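Long-range contact in diadenosine tetraphosphatase, putative (Trypanosoma brucei, PDB 2QJC), which probably hydrolyses phosphoester or phosphoanhydride bonds, perhaps those of diadenosine tetraphosphate, as a calcineurin-like metallophosphoesterase that binds manganese ions: residues G29-E35 / G65-L70. Residues are numbered along the deposited sequence; the frame is centred on the assembly and turned at random.
Sequences GCRAQLE and GVVRLL
R31, whose CG lies beside G65, binds E35 OE2 through NE at 2.7 Å in an i, i+4 salt bridge spanning about one turn of helix. The contact pairs two helices of the calcineurin-like phosphoesterase fold, 31-41 and 63-73, which follow the metal-binding loops after strands 21-24 and 49-52; their short segments run 34° apart, and the axes approach to 10.0 Å. E35 OE2 lies nearly in the guanidinium plane, while NE meets the carboxylate from well above its plane. R31 NH1 has a second carboxylate partner in D62 OD2, while D62 OD1 accepts the G65 N-H, so D62 ties R31 to the start of the facing segment. CG of R31, anti to the backbone N (chi1 -161°), lies 4.2 Å from G65 C; bends at the next two torsions then turn the guanidinium so that NE faces E35. No hydrogen bond joins the two segments directly; apolar packing does the rest. Deeper in, V66 CG2 fits against the bend before helix 31-41, 3.5 Å from G29 CA and 3.6 Å from R31 N. G29 directly follows the manganese ligand H28, so this packing lies next to the chain that leads out of the metal site. C30, at the N-cap position, gives its carbonyl O to L34 N. One turn on, L34 and L69 meet tip to tip, CD2 to CD2 at 3.8 Å. Where the side chains of L34 and buried L70 cross at a slant, the same L34 methyl, CD2, lies 4.0 Å from L70 CD2.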
loop_
_atom_site.group_PDB
_atom_site.type_symbol
_atom_site.label_atom_id
_atom_site.label_comp_id
_atom_site.label_asym_id
_atom_site.label_seq_id
_atom_site.Cartn_x
_atom_site.Cartn_y
_atom_site.Cartn_z
ATOM N N GLY A 29 11.520 3.325 -0.724
ATOM C CA GLY A 29 12.835 3.374 -1.339
ATOM C C GLY A 29 13.781 2.197 -1.152
ATOM O O GLY A 29 14.966 2.326 -1.458
ATOM N N CYS A 30 13.292 1.062 -0.652
ATOM C CA CYS A 30 14.161 -0.107 -0.470
ATOM C C CYS A 30 14.154 -0.981 -1.727
ATOM O O CYS A 30 13.615 -2.096 -1.726
ATOM C CB CYS A 30 13.711 -0.930 0.735
ATOM S SG CYS A 30 13.894 -0.084 2.328
ATOM N N ARG A 31 14.768 -0.464 -2.790
ATOM C CA ARG A 31 14.837 -1.149 -4.084
ATOM C C ARG A 31 15.489 -2.527 -4.036
ATOM O O ARG A 31 14.968 -3.491 -4.604
ATOM C CB ARG A 31 15.586 -0.285 -5.102
ATOM C CG ARG A 31 15.323 -0.691 -6.554
ATOM C CD ARG A 31 16.532 -0.480 -7.440
ATOM N NE ARG A 31 17.646 -1.335 -7.039
ATOM C CZ ARG A 31 18.753 -0.897 -6.445
ATOM N NH1 ARG A 31 18.905 0.392 -6.177
ATOM N NH2 ARG A 31 19.712 -1.751 -6.111
ATOM N N ALA A 32 16.637 -2.623 -3.374
ATOM C CA ALA A 32 17.333 -3.902 -3.280
ATOM C C ALA A 32 16.386 -4.954 -2.717
ATOM O O ALA A 32 16.304 -6.074 -3.231
ATOM C CB ALA A 32 18.568 -3.770 -2.387
ATOM N N GLN A 33 15.669 -4.575 -1.659
ATOM C CA GLN A 33 14.712 -5.454 -0.996
ATOM C C GLN A 33 13.563 -5.866 -1.918
ATOM O O GLN A 33 13.096 -7.004 -1.864
ATOM C CB GLN A 33 14.146 -4.764 0.251
ATOM C CG GLN A 33 15.088 -4.723 1.452
ATOM C CD GLN A 33 16.399 -4.011 1.167
ATOM O OE1 GLN A 33 16.423 -2.897 0.635
ATOM N NE2 GLN A 33 17.504 -4.653 1.536
ATOM N N LEU A 34 13.101 -4.942 -2.753
ATOM C CA LEU A 34 12.017 -5.246 -3.682
ATOM C C LEU A 34 12.508 -6.287 -4.698
ATOM O O LEU A 34 11.792 -7.235 -5.025
ATOM C CB LEU A 34 11.557 -3.970 -4.394
ATOM C CG LEU A 34 10.493 -4.091 -5.499
ATOM C CD1 LEU A 34 9.245 -4.799 -4.972
ATOM C CD2 LEU A 34 10.134 -2.694 -6.010
ATOM N N GLU A 35 13.732 -6.109 -5.192
ATOM C CA GLU A 35 14.305 -7.054 -6.151
ATOM C C GLU A 35 14.369 -8.448 -5.536
ATOM O O GLU A 35 14.043 -9.440 -6.187
ATOM C CB GLU A 35 15.713 -6.621 -6.549
ATOM C CG GLU A 35 15.772 -5.274 -7.224
ATOM C CD GLU A 35 17.186 -4.748 -7.346
ATOM O OE1 GLU A 35 18.093 -5.294 -6.674
ATOM O OE2 GLU A 35 17.380 -3.775 -8.105
ATOM N N GLY A 65 14.709 4.925 -7.784
ATOM C CA GLY A 65 14.879 3.644 -8.445
ATOM C C GLY A 65 13.673 2.746 -8.254
ATOM O O GLY A 65 13.295 1.993 -9.153
ATOM N N VAL A 66 13.069 2.828 -7.072
ATOM C CA VAL A 66 11.891 2.038 -6.744
ATOM C C VAL A 66 10.752 2.342 -7.703
ATOM O O VAL A 66 10.119 1.432 -8.242
ATOM C CB VAL A 66 11.399 2.337 -5.306
ATOM C CG1 VAL A 66 9.919 1.964 -5.165
ATOM C CG2 VAL A 66 12.233 1.564 -4.306
ATOM N N VAL A 67 10.502 3.629 -7.911
ATOM C CA VAL A 67 9.421 4.072 -8.771
ATOM C C VAL A 67 9.662 3.772 -10.240
ATOM O O VAL A 67 8.724 3.442 -10.971
ATOM C CB VAL A 67 9.158 5.581 -8.557
ATOM C CG1 VAL A 67 8.160 6.105 -9.572
ATOM C CG2 VAL A 67 8.633 5.804 -7.136
ATOM N N ARG A 68 10.916 3.874 -10.671
ATOM C CA ARG A 68 11.265 3.594 -12.061
ATOM C C ARG A 68 11.199 2.101 -12.364
ATOM O O ARG A 68 10.875 1.702 -13.477
ATOM C CB ARG A 68 12.663 4.138 -12.372
ATOM C CG ARG A 68 12.651 5.610 -12.724
ATOM C CD ARG A 68 14.036 6.223 -12.654
ATOM N NE ARG A 68 14.016 7.605 -13.126
ATOM C CZ ARG A 68 14.949 8.505 -12.837
ATOM N NH1 ARG A 68 15.982 8.169 -12.074
ATOM N NH2 ARG A 68 14.841 9.744 -13.304
ATOM N N LEU A 69 11.516 1.280 -11.370
ATOM C CA LEU A 69 11.455 -0.162 -11.536
ATOM C C LEU A 69 9.994 -0.561 -11.739
ATOM O O LEU A 69 9.659 -1.309 -12.662
ATOM C CB LEU A 69 12.015 -0.868 -10.295
ATOM C CG LEU A 69 11.819 -2.390 -10.251
ATOM C CD1 LEU A 69 12.430 -3.022 -11.495
ATOM C CD2 LEU A 69 12.462 -2.958 -9.013
ATOM N N LEU A 70 9.125 -0.058 -10.869
ATOM C CA LEU A 70 7.702 -0.363 -10.961
ATOM C C LEU A 70 7.135 0.102 -12.300
ATOM O O LEU A 70 6.280 -0.570 -12.888
ATOM C CB LEU A 70 6.944 0.291 -9.800
ATOM C CG LEU A 70 7.353 -0.250 -8.425
ATOM C CD1 LEU A 70 6.689 0.554 -7.320
ATOM C CD2 LEU A 70 6.975 -1.726 -8.328
#